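Local coordinates for protein O-succinylhomoserine sulfhydrylase (Mycobacterium tuberculosis, PDB 3NDN) that probably catalyses the formation of L-homocysteine from O-succinyl-L-homoserine and hydrogen sulfide in methionine biosynthesis, using pyridoxal 5'-phosphate as cofactor, at residues T373-M378 with A384-G389; L333-P336 with Q342-F345; G131-V136 with F171-S176. All coordinates share one frame; numbering follows the deposited sequence.

Interaction 1 (T373-M378 with A384-G389); sequences TTHRAM and AAIGLG
His375 and Leu388 meet nearly at right angles, and one methyl of the leucine does the touching. CD2 of Leu388 lies 3.7 Å from CB of His375, at the root of the imidazole. The same methyl stays close as the ring begins, with Leu388 CD2 at 3.9 Å from His375 CG and slightly farther from CD2 of the histidine. CG of Leu388 stands anti to its backbone N (chi1 178°), and from there CD2 meets the histidine. Ile386 comes in beyond Leu388, farther round the imidazole: its CD1 lies 4.3 Å from His375 CD2. That terminal methyl also meets the end of the methionine chain, Met378 CE to Ile386 CD1 being 4.4 Å. Of residues 373-378, Leu388 thus packs on His375 alone, while Ile386 CD1 reaches both His375 and Met378, by van der Waals contact throughout. Within the histidine's own segment, Thr374 CB sits in the ring plane at its edge. Pro178 touches both His375 and Leu388, while Arg383 NH1 hydrogen-bonds to the carbonyl oxygen of His375 and so anchors the loop to the intervening helix. Each segment is bent by its own backbone. A type I beta turn runs from Thr373 to Arg376, closed by Arg376 N to Thr373 O at 3.1 Å, and Phe66 of the second subunit packs on Thr373. Helix 379-385 ends in a Schellman motif, with Gly387 at positive phi and Gly387 N bonded to Ala384 O at 3.2 Å. In this C-terminal part of the fold, the chain leaving the short, Schellman-terminated helix folds back on the type I turn that precedes it.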
ATOM      1  N   THR A 373     -14.813   6.754 -29.628  1.00 48.44           N
ATOM      2  CA  THR A 373     -14.555   6.312 -28.245  1.00 50.10           C
ATOM      3  C   THR A 373     -15.638   6.799 -27.254  1.00 51.77           C
ATOM      4  O   THR A 373     -16.629   6.106 -27.034  1.00 52.18           O
ATOM      5  CB  THR A 373     -13.170   6.780 -27.732  1.00 49.57           C
ATOM      6  OG1 THR A 373     -13.099   8.211 -27.787  1.00 48.70           O
ATOM      7  CG2 THR A 373     -12.033   6.181 -28.548  1.00 49.96           C
ATOM      8  N   THR A 374     -15.435   7.984 -26.660  1.00 53.74           N
ATOM      9  CA  THR A 374     -16.393   8.619 -25.723  1.00 55.87           C
ATOM     10  C   THR A 374     -17.863   8.328 -26.078  1.00 57.70           C
ATOM     11  O   THR A 374     -18.625   7.850 -25.233  1.00 57.89           O
ATOM     12  CB  THR A 374     -16.181  10.171 -25.640  1.00 55.60           C
ATOM     13  OG1 THR A 374     -14.782  10.475 -25.553  1.00 56.23           O
ATOM     14  CG2 THR A 374     -16.892  10.784 -24.428  1.00 55.95           C
ATOM     15  N   HIS A 375     -18.237   8.589 -27.332  1.00 59.87           N
ATOM     16  CA  HIS A 375     -19.629   8.483 -27.786  1.00 61.98           C
ATOM     17  C   HIS A 375     -19.829   7.477 -28.922  1.00 63.61           C
ATOM     18  O   HIS A 375     -20.533   7.756 -29.896  1.00 64.12           O
ATOM     19  CB  HIS A 375     -20.152   9.869 -28.200  1.00 62.11           C
ATOM     20  CG  HIS A 375     -20.563  10.727 -27.045  1.00 62.44           C
ATOM     21  ND1 HIS A 375     -19.747  10.954 -25.959  1.00 62.64           N
ATOM     22  CD2 HIS A 375     -21.703  11.416 -26.807  1.00 63.35           C
ATOM     23  CE1 HIS A 375     -20.370  11.735 -25.095  1.00 62.96           C
ATOM     24  NE2 HIS A 375     -21.557  12.036 -25.589  1.00 63.23           N
ATOM     25  N   ARG A 376     -19.222   6.301 -28.781  1.00 65.03           N
ATOM     26  CA  ARG A 376     -19.300   5.256 -29.805  1.00 66.83           C
ATOM     27  C   ARG A 376     -20.687   4.604 -29.909  1.00 67.97           C
ATOM     28  O   ARG A 376     -21.195   4.376 -31.016  1.00 68.47           O
ATOM     29  CB  ARG A 376     -18.242   4.175 -29.541  1.00 66.91           C
ATOM     30  CG  ARG A 376     -18.323   3.009 -30.513  1.00 68.26           C
ATOM     31  CD  ARG A 376     -17.587   1.764 -30.027  1.00 69.10           C
ATOM     32  NE  ARG A 376     -18.024   0.581 -30.767  1.00 70.95           N
ATOM     33  CZ  ARG A 376     -17.768   0.350 -32.057  1.00 72.03           C
ATOM     34  NH1 ARG A 376     -17.059   1.217 -32.779  1.00 72.24           N
ATOM     35  NH2 ARG A 376     -18.221  -0.758 -32.632  1.00 72.20           N
ATOM     36  N   ALA A 377     -21.279   4.304 -28.751  1.00 68.62           N
ATOM     37  CA  ALA A 377     -22.531   3.538 -28.658  1.00 69.81           C
ATOM     38  C   ALA A 377     -23.713   4.162 -29.413  1.00 70.69           C
ATOM     39  O   ALA A 377     -24.412   3.469 -30.162  1.00 71.49           O
ATOM     40  CB  ALA A 377     -22.895   3.279 -27.180  1.00 69.45           C
ATOM     41  N   MET A 378     -23.908   5.469 -29.234  1.00 70.94           N
ATOM     42  CA  MET A 378     -25.089   6.179 -29.759  1.00 71.61           C
ATOM     43  C   MET A 378     -25.254   6.233 -31.292  1.00 72.14           C
ATOM     44  O   MET A 378     -26.256   6.767 -31.785  1.00 72.74           O
ATOM     45  CB  MET A 378     -25.184   7.594 -29.164  1.00 71.44           C
ATOM     46  CG  MET A 378     -24.113   8.569 -29.632  1.00 71.76           C
ATOM     47  SD  MET A 378     -24.630  10.297 -29.509  1.00 74.08           S
ATOM     48  CE  MET A 378     -24.824  10.517 -27.736  1.00 73.01           C
ATOM     49  N   ALA A 384     -24.873  13.313 -34.842  1.00 64.25           N
ATOM     50  CA  ALA A 384     -25.224  14.457 -35.698  1.00 64.10           C
ATOM     51  C   ALA A 384     -26.214  15.399 -35.010  1.00 63.57           C
ATOM     52  O   ALA A 384     -26.143  16.618 -35.180  1.00 63.58           O
ATOM     53  CB  ALA A 384     -25.789  13.972 -37.038  1.00 65.03           C
ATOM     54  N   ALA A 385     -27.125  14.812 -34.231  1.00 62.96           N
ATOM     55  CA  ALA A 385     -28.126  15.551 -33.461  1.00 62.05           C
ATOM     56  C   ALA A 385     -27.511  16.627 -32.567  1.00 60.69           C
ATOM     57  O   ALA A 385     -28.044  17.735 -32.485  1.00 60.65           O
ATOM     58  CB  ALA A 385     -28.966  14.586 -32.627  1.00 62.10           C
ATOM     59  N   ILE A 386     -26.390  16.298 -31.916  1.00 58.90           N
ATOM     60  CA  ILE A 386     -25.712  17.219 -30.980  1.00 57.21           C
ATOM     61  C   ILE A 386     -24.498  17.966 -31.553  1.00 56.00           C
ATOM     62  O   ILE A 386     -23.821  18.709 -30.831  1.00 55.67           O
ATOM     63  CB  ILE A 386     -25.292  16.508 -29.652  1.00 56.63           C
ATOM     64  CG1 ILE A 386     -24.510  15.217 -29.937  1.00 55.84           C
ATOM     65  CG2 ILE A 386     -26.510  16.258 -28.769  1.00 57.48           C
ATOM     66  CD1 ILE A 386     -23.733  14.682 -28.753  1.00 54.37           C
ATOM     67  N   GLY A 387     -24.227  17.769 -32.842  1.00 55.14           N
ATOM     68  CA  GLY A 387     -23.140  18.481 -33.529  1.00 53.35           C
ATOM     69  C   GLY A 387     -21.758  17.857 -33.381  1.00 51.64           C
ATOM     70  O   GLY A 387     -20.748  18.517 -33.636  1.00 51.22           O
ATOM     71  N   LEU A 388     -21.713  16.583 -32.986  1.00 50.15           N
ATOM     72  CA  LEU A 388     -20.451  15.869 -32.787  1.00 48.56           C
ATOM     73  C   LEU A 388     -19.945  15.143 -34.049  1.00 48.35           C
ATOM     74  O   LEU A 388     -20.112  13.921 -34.192  1.00 48.64           O
ATOM     75  CB  LEU A 388     -20.573  14.906 -31.588  1.00 47.98           C
ATOM     76  CG  LEU A 388     -19.394  14.005 -31.215  1.00 47.45           C
ATOM     77  CD1 LEU A 388     -18.194  14.827 -30.784  1.00 46.18           C
ATOM     78  CD2 LEU A 388     -19.794  13.009 -30.121  1.00 47.57           C
ATOM     79  N   GLY A 389     -19.318  15.896 -34.955  1.00 47.49           N
ATOM     80  CA  GLY A 389     -18.781  15.327 -36.202  1.00 46.75           C
ATOM     81  C   GLY A 389     -17.497  14.520 -36.035  1.00 45.74           C
ATOM     82  O   GLY A 389     -16.901  14.499 -34.951  1.00 44.57           O
TER

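Interaction 2 (L333-P336 with Q342-F345); sequences LDCP and QRAF
Arg343 NH1 forms a salt bridge with Glu346 OE1, one turn farther along the same helix, and Arg343 NH2 donates a hydrogen bond to the carbonyl oxygen of Leu413 near the chain's end. With the guanidinium held at these two places, the aliphatic part of the arginine is left to meet the segment 333-336. CG of Arg343 is the meeting point: it lies 3.6 Å from Leu333 CD1 and 4.0 Å from Cys335 SG, and CB of the arginine is equally near the sulfur. The chain bends at chi2 (82°), and its neighbours meet it at the near end, the leucine at CG and the cysteine at CB and CG. Leu333 crosses Arg343 at about a right angle and pushes a single methyl, CD1, toward the helix. This methyl also lies 3.7 Å from Ala344 N and 4.3 Å from Ala344 CB, so it rests on the helix backbone as well as on two side chains. Cys335 points SG at the arginine with the sulfur between its backbone N and carbonyl carbon (chi1 67°). Val347 and Ala340 of helix 340-350 also touch Leu333 and Cys335 respectively, and His369 lies against Ala344. The contact seats the end of strand 328-333 and its following loop on helix 340-350, beside the five-stranded C-terminal sheet to which that strand belongs. Chemically it divides one arginine in two: a charged head, salt-bridged to Glu346 and hydrogen-bonded to the Leu413 carbonyl, and an apolar stem that serves as packing surface.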
ATOM      1  N   LEU A 333     -11.737  20.448 -36.347  1.00 41.07           N
ATOM      2  CA  LEU A 333     -10.841  20.760 -37.455  1.00 43.20           C
ATOM      3  C   LEU A 333     -11.614  21.363 -38.628  1.00 44.61           C
ATOM      4  O   LEU A 333     -12.756  20.974 -38.886  1.00 44.70           O
ATOM      5  CB  LEU A 333     -10.087  19.504 -37.913  1.00 43.08           C
ATOM      6  CG  LEU A 333      -9.063  18.905 -36.945  1.00 43.46           C
ATOM      7  CD1 LEU A 333      -8.702  17.484 -37.330  1.00 43.46           C
ATOM      8  CD2 LEU A 333      -7.804  19.760 -36.827  1.00 44.26           C
ATOM      9  N   ASP A 334     -10.991  22.303 -39.335  1.00 46.64           N
ATOM     10  CA  ASP A 334     -11.618  22.926 -40.512  1.00 48.88           C
ATOM     11  C   ASP A 334     -11.213  22.178 -41.785  1.00 50.45           C
ATOM     12  O   ASP A 334     -10.134  22.406 -42.334  1.00 51.13           O
ATOM     13  CB  ASP A 334     -11.261  24.413 -40.606  1.00 49.23           C
ATOM     14  CG  ASP A 334     -12.051  25.156 -41.702  1.00 51.45           C
ATOM     15  OD1 ASP A 334     -13.177  24.740 -42.072  1.00 53.25           O
ATOM     16  OD2 ASP A 334     -11.539  26.180 -42.191  1.00 53.75           O
ATOM     17  N   CYS A 335     -12.081  21.270 -42.221  1.00 51.65           N
ATOM     18  CA  CYS A 335     -11.858  20.449 -43.411  1.00 53.63           C
ATOM     19  C   CYS A 335     -13.182  19.792 -43.839  1.00 54.79           C
ATOM     20  O   CYS A 335     -14.111  19.697 -43.029  1.00 54.53           O
ATOM     21  CB  CYS A 335     -10.779  19.385 -43.149  1.00 53.44           C
ATOM     22  SG  CYS A 335     -11.233  18.105 -41.950  1.00 54.05           S
ATOM     23  N   PRO A 336     -13.285  19.350 -45.115  1.00 56.10           N
ATOM     24  CA  PRO A 336     -14.511  18.657 -45.567  1.00 56.85           C
ATOM     25  C   PRO A 336     -14.847  17.423 -44.707  1.00 56.88           C
ATOM     26  O   PRO A 336     -13.935  16.701 -44.278  1.00 56.32           O
ATOM     27  CB  PRO A 336     -14.176  18.241 -47.002  1.00 57.69           C
ATOM     28  CG  PRO A 336     -13.103  19.178 -47.439  1.00 57.53           C
ATOM     29  CD  PRO A 336     -12.300  19.496 -46.206  1.00 56.65           C
ATOM     30  N   GLN A 342     -10.036  10.920 -41.175  1.00 46.26           N
ATOM     31  CA  GLN A 342      -8.632  10.724 -41.556  1.00 46.28           C
ATOM     32  C   GLN A 342      -7.754  11.843 -40.990  1.00 44.89           C
ATOM     33  O   GLN A 342      -6.622  11.609 -40.561  1.00 45.00           O
ATOM     34  CB  GLN A 342      -8.472  10.687 -43.087  1.00 47.25           C
ATOM     35  CG  GLN A 342      -8.777   9.357 -43.754  1.00 49.42           C
ATOM     36  CD  GLN A 342      -8.700   9.435 -45.288  1.00 52.78           C
ATOM     37  OE1 GLN A 342      -9.514  10.098 -45.933  1.00 53.64           O
ATOM     38  NE2 GLN A 342      -7.729   8.738 -45.867  1.00 54.43           N
ATOM     39  N   ARG A 343      -8.288  13.055 -41.006  1.00 44.33           N
ATOM     40  CA  ARG A 343      -7.557  14.235 -40.566  1.00 43.68           C
ATOM     41  C   ARG A 343      -7.400  14.234 -39.036  1.00 42.21           C
ATOM     42  O   ARG A 343      -6.312  14.509 -38.518  1.00 41.45           O
ATOM     43  CB  ARG A 343      -8.274  15.488 -41.070  1.00 44.37           C
ATOM     44  CG  ARG A 343      -7.641  16.813 -40.674  1.00 47.03           C
ATOM     45  CD  ARG A 343      -6.463  17.244 -41.568  1.00 52.08           C
ATOM     46  NE  ARG A 343      -5.819  18.435 -41.001  1.00 54.45           N
ATOM     47  CZ  ARG A 343      -4.645  18.441 -40.368  1.00 55.54           C
ATOM     48  NH1 ARG A 343      -3.939  17.319 -40.233  1.00 56.91           N
ATOM     49  NH2 ARG A 343      -4.171  19.580 -39.876  1.00 55.78           N
ATOM     50  N   ALA A 344      -8.484  13.919 -38.328  1.00 40.88           N
ATOM     51  CA  ALA A 344      -8.445  13.764 -36.859  1.00 40.22           C
ATOM     52  C   ALA A 344      -7.449  12.690 -36.395  1.00 39.78           C
ATOM     53  O   ALA A 344      -6.661  12.929 -35.482  1.00 38.99           O
ATOM     54  CB  ALA A 344      -9.845  13.472 -36.300  1.00 40.07           C
ATOM     55  N   PHE A 345      -7.485  11.513 -37.024  1.00 39.84           N
ATOM     56  CA  PHE A 345      -6.544  10.431 -36.700  1.00 39.99           C
ATOM     57  C   PHE A 345      -5.087  10.853 -36.923  1.00 39.97           C
ATOM     58  O   PHE A 345      -4.206  10.494 -36.152  1.00 39.62           O
ATOM     59  CB  PHE A 345      -6.859   9.168 -37.519  1.00 40.48           C
ATOM     60  CG  PHE A 345      -7.918   8.282 -36.909  1.00 41.25           C
ATOM     61  CD1 PHE A 345      -8.924   8.810 -36.094  1.00 41.52           C
ATOM     62  CD2 PHE A 345      -7.928   6.907 -37.177  1.00 41.73           C
ATOM     63  CE1 PHE A 345      -9.909   7.986 -35.539  1.00 40.07           C
ATOM     64  CE2 PHE A 345      -8.907   6.081 -36.632  1.00 41.53           C
ATOM     65  CZ  PHE A 345      -9.902   6.623 -35.812  1.00 40.87           C
TER

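Interaction 3 (G131-V136 with F171-S176); sequences GSCFVV and FFETPS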
ATOM      1  N   GLY A 131     -21.875   8.361 -20.759  1.00 36.35           N
ATOM      2  CA  GLY A 131     -22.392   7.062 -21.228  1.00 35.98           C
ATOM      3  C   GLY A 131     -23.081   6.178 -20.197  1.00 35.81           C
ATOM      4  O   GLY A 131     -24.271   5.835 -20.352  1.00 36.34           O
ATOM      5  N   SER A 132     -22.337   5.790 -19.159  1.00 34.62           N
ATOM      6  CA  SER A 132     -22.867   4.947 -18.082  1.00 34.64           C
ATOM      7  C   SER A 132     -24.014   5.595 -17.279  1.00 34.15           C
ATOM      8  O   SER A 132     -24.929   4.889 -16.842  1.00 34.49           O
ATOM      9  CB  SER A 132     -21.749   4.490 -17.145  1.00 34.04           C
ATOM     10  OG  SER A 132     -20.918   3.518 -17.758  1.00 34.96           O
ATOM     11  N   CYS A 133     -23.960   6.911 -17.060  1.00 33.93           N
ATOM     12  CA  CYS A 133     -25.097   7.617 -16.429  1.00 34.20           C
ATOM     13  C   CYS A 133     -26.396   7.502 -17.258  1.00 34.51           C
ATOM     14  O   CYS A 133     -27.483   7.338 -16.687  1.00 34.10           O
ATOM     15  CB  CYS A 133     -24.780   9.091 -16.144  1.00 34.76           C
ATOM     16  SG  CYS A 133     -23.422   9.361 -14.954  1.00 33.79           S
ATOM     17  N   PHE A 134     -26.277   7.599 -18.588  1.00 34.79           N
ATOM     18  CA  PHE A 134     -27.432   7.444 -19.488  1.00 36.22           C
ATOM     19  C   PHE A 134     -28.008   6.025 -19.398  1.00 36.16           C
ATOM     20  O   PHE A 134     -29.231   5.862 -19.321  1.00 36.99           O
ATOM     21  CB  PHE A 134     -27.088   7.824 -20.953  1.00 36.15           C
ATOM     22  CG  PHE A 134     -28.280   7.767 -21.902  1.00 38.74           C
ATOM     23  CD1 PHE A 134     -29.163   8.847 -22.006  1.00 39.65           C
ATOM     24  CD2 PHE A 134     -28.508   6.640 -22.695  1.00 39.48           C
ATOM     25  CE1 PHE A 134     -30.270   8.802 -22.874  1.00 42.68           C
ATOM     26  CE2 PHE A 134     -29.624   6.581 -23.566  1.00 41.78           C
ATOM     27  CZ  PHE A 134     -30.496   7.663 -23.652  1.00 42.24           C
ATOM     28  N   VAL A 135     -27.134   5.015 -19.372  1.00 35.90           N
ATOM     29  CA  VAL A 135     -27.564   3.605 -19.262  1.00 36.15           C
ATOM     30  C   VAL A 135     -28.326   3.359 -17.949  1.00 35.78           C
ATOM     31  O   VAL A 135     -29.338   2.660 -17.944  1.00 36.20           O
ATOM     32  CB  VAL A 135     -26.375   2.603 -19.378  1.00 36.36           C
ATOM     33  CG1 VAL A 135     -26.830   1.170 -19.075  1.00 36.90           C
ATOM     34  CG2 VAL A 135     -25.718   2.682 -20.748  1.00 35.81           C
ATOM     35  N   VAL A 136     -27.845   3.957 -16.855  1.00 34.60           N
ATOM     36  CA  VAL A 136     -28.511   3.878 -15.545  1.00 34.43           C
ATOM     37  C   VAL A 136     -29.935   4.483 -15.618  1.00 35.10           C
ATOM     38  O   VAL A 136     -30.890   3.884 -15.123  1.00 34.68           O
ATOM     39  CB  VAL A 136     -27.681   4.593 -14.414  1.00 34.04           C
ATOM     40  CG1 VAL A 136     -28.530   4.864 -13.175  1.00 34.32           C
ATOM     41  CG2 VAL A 136     -26.443   3.776 -14.025  1.00 33.50           C
ATOM     42  N   PHE A 171     -32.060  14.763 -12.381  1.00 35.39           N
ATOM     43  CA  PHE A 171     -30.602  14.496 -12.535  1.00 35.01           C
ATOM     44  C   PHE A 171     -30.030  15.193 -13.787  1.00 35.11           C
ATOM     45  O   PHE A 171     -30.609  15.079 -14.861  1.00 35.06           O
ATOM     46  CB  PHE A 171     -30.345  12.978 -12.623  1.00 34.48           C
ATOM     47  CG  PHE A 171     -28.877  12.601 -12.789  1.00 34.65           C
ATOM     48  CD1 PHE A 171     -27.986  12.731 -11.733  1.00 34.64           C
ATOM     49  CD2 PHE A 171     -28.392  12.140 -14.012  1.00 35.87           C
ATOM     50  CE1 PHE A 171     -26.622  12.401 -11.886  1.00 35.04           C
ATOM     51  CE2 PHE A 171     -27.032  11.795 -14.172  1.00 37.09           C
ATOM     52  CZ  PHE A 171     -26.149  11.930 -13.102  1.00 34.44           C
ATOM     53  N   PHE A 172     -28.897  15.900 -13.651  1.00 34.26           N
ATOM     54  CA  PHE A 172     -28.156  16.445 -14.812  1.00 34.38           C
ATOM     55  C   PHE A 172     -26.659  16.668 -14.499  1.00 33.95           C
ATOM     56  O   PHE A 172     -26.276  16.678 -13.327  1.00 33.19           O
ATOM     57  CB  PHE A 172     -28.793  17.749 -15.355  1.00 34.50           C
ATOM     58  CG  PHE A 172     -28.853  18.898 -14.347  1.00 34.68           C
ATOM     59  CD1 PHE A 172     -27.782  19.778 -14.194  1.00 33.24           C
ATOM     60  CD2 PHE A 172     -30.006  19.115 -13.586  1.00 34.91           C
ATOM     61  CE1 PHE A 172     -27.834  20.843 -13.270  1.00 34.99           C
ATOM     62  CE2 PHE A 172     -30.080  20.174 -12.655  1.00 34.58           C
ATOM     63  CZ  PHE A 172     -28.988  21.048 -12.493  1.00 33.07           C
ATOM     64  N   GLU A 173     -25.848  16.822 -15.553  1.00 34.17           N
ATOM     65  CA  GLU A 173     -24.443  17.277 -15.474  1.00 34.78           C
ATOM     66  C   GLU A 173     -24.332  18.651 -16.139  1.00 34.85           C
ATOM     67  O   GLU A 173     -25.031  18.911 -17.128  1.00 35.22           O
ATOM     68  CB  GLU A 173     -23.503  16.336 -16.245  1.00 34.78           C
ATOM     69  CG  GLU A 173     -23.485  14.870 -15.803  1.00 37.96           C
ATOM     70  CD  GLU A 173     -22.929  13.932 -16.888  1.00 43.08           C
ATOM     71  OE1 GLU A 173     -22.102  14.383 -17.727  1.00 45.15           O
ATOM     72  OE2 GLU A 173     -23.322  12.742 -16.901  1.00 43.02           O
ATOM     73  N   THR A 174     -23.458  19.519 -15.612  1.00 34.15           N
ATOM     74  CA  THR A 174     -23.130  20.804 -16.269  1.00 34.20           C
ATOM     75  C   THR A 174     -21.712  21.283 -15.900  1.00 33.50           C
ATOM     76  O   THR A 174     -21.348  21.257 -14.728  1.00 32.78           O
ATOM     77  CB  THR A 174     -24.198  21.927 -16.006  1.00 34.51           C
ATOM     78  OG1 THR A 174     -23.873  23.099 -16.771  1.00 34.76           O
ATOM     79  CG2 THR A 174     -24.295  22.302 -14.521  1.00 34.48           C
ATOM     80  N   PRO A 175     -20.883  21.635 -16.900  1.00 33.87           N
ATOM     81  CA  PRO A 175     -21.077  21.490 -18.359  1.00 34.59           C
ATOM     82  C   PRO A 175     -21.193  20.014 -18.782  1.00 35.66           C
ATOM     83  O   PRO A 175     -20.812  19.137 -18.000  1.00 35.55           O
ATOM     84  CB  PRO A 175     -19.795  22.083 -18.952  1.00 34.40           C
ATOM     85  CG  PRO A 175     -19.204  22.968 -17.856  1.00 33.76           C
ATOM     86  CD  PRO A 175     -19.574  22.249 -16.575  1.00 33.45           C
ATOM     87  N   SER A 176     -21.698  19.759 -19.995  1.00 36.81           N
ATOM     88  CA  SER A 176     -21.775  18.392 -20.568  1.00 37.83           C
ATOM     89  C   SER A 176     -20.458  18.004 -21.238  1.00 38.76           C
ATOM     90  O   SER A 176     -19.587  18.845 -21.435  1.00 39.17           O
ATOM     91  CB  SER A 176     -22.940  18.247 -21.560  1.00 37.98           C
ATOM     92  OG  SER A 176     -22.673  18.893 -22.806  1.00 37.67           O
TER
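A beta-alpha-beta crossover of the large cofactor-binding domain supplies this contact: helix 131-143 joins parallel strands 122-126 and 147-151, and its first turn rests on the neighbouring strand 169-173. Of residues 131-136, Cys133 alone meets 171-176, touching Phe171 and Glu173, two residues apart, whose side chains therefore leave the same face of the sheet. CB of Cys133 lies 4.0 Å from Phe171 CE2, and SG of Cys133 is 4.2 Å from Phe171 CZ. The sulfur approaches the ring at its edge, 5.4 Å from the centroid and 76° off the ring normal, a Cys sulfur-aromatic contact. Cys133 SG stands anti to its carbonyl carbon (chi1 -63°), which brings it toward Glu173 as well as toward the ring. Cys133 SG lies 3.9 Å from Glu173 OE2, a plain van der Waals approach. The carboxylate has a firmer partner just before the helix, for Glu173 OE2 accepts a hydrogen bond from Phe130 N. The glutamate's extended chain beyond CG carries it that far from the strand. Met106 of helix 105-114 also touches Cys133, and Asp202 of strand 198-202 touches all three residues of the contact, so the cysteine side chain is packed in the buried layer between helix and sheet. The preceding residue, Ser132, hydrogen-bonds through OG to His257 ND1 of the second subunit, placing the same turn at a subunit boundary. The sulfur thus has an aromatic edge and a carboxylate oxygen for neighbours, while the amide of Phe130 and the nearby N-terminal end of the helix would be expected to favour a negative charge on this carboxylate.

How the interactions relate
Interactions 1 and 2 follow one another along the chain, with centres 16 Å apart and nearest atoms about 7 Å apart. His369 lies between them: it hydrogen-bonds through its carbonyl oxygen to Thr373 OG1 and packs its ring edge-to-face with Phe345. Interaction 3 belongs to the cofactor-binding sheet, and its centre is 14 Å from that of interaction 1 but 28 Å from that of interaction 2. The loop beyond 171-176 leads, at Pro178, to interaction 1, whose nearest atoms are about 6 Å from interaction 3. Interaction 3 lies in the domain that carries the predicted cofactor lysine, Lys227. All three come within reach of the second subunit, interaction 2 through Phe345 on its Ala59.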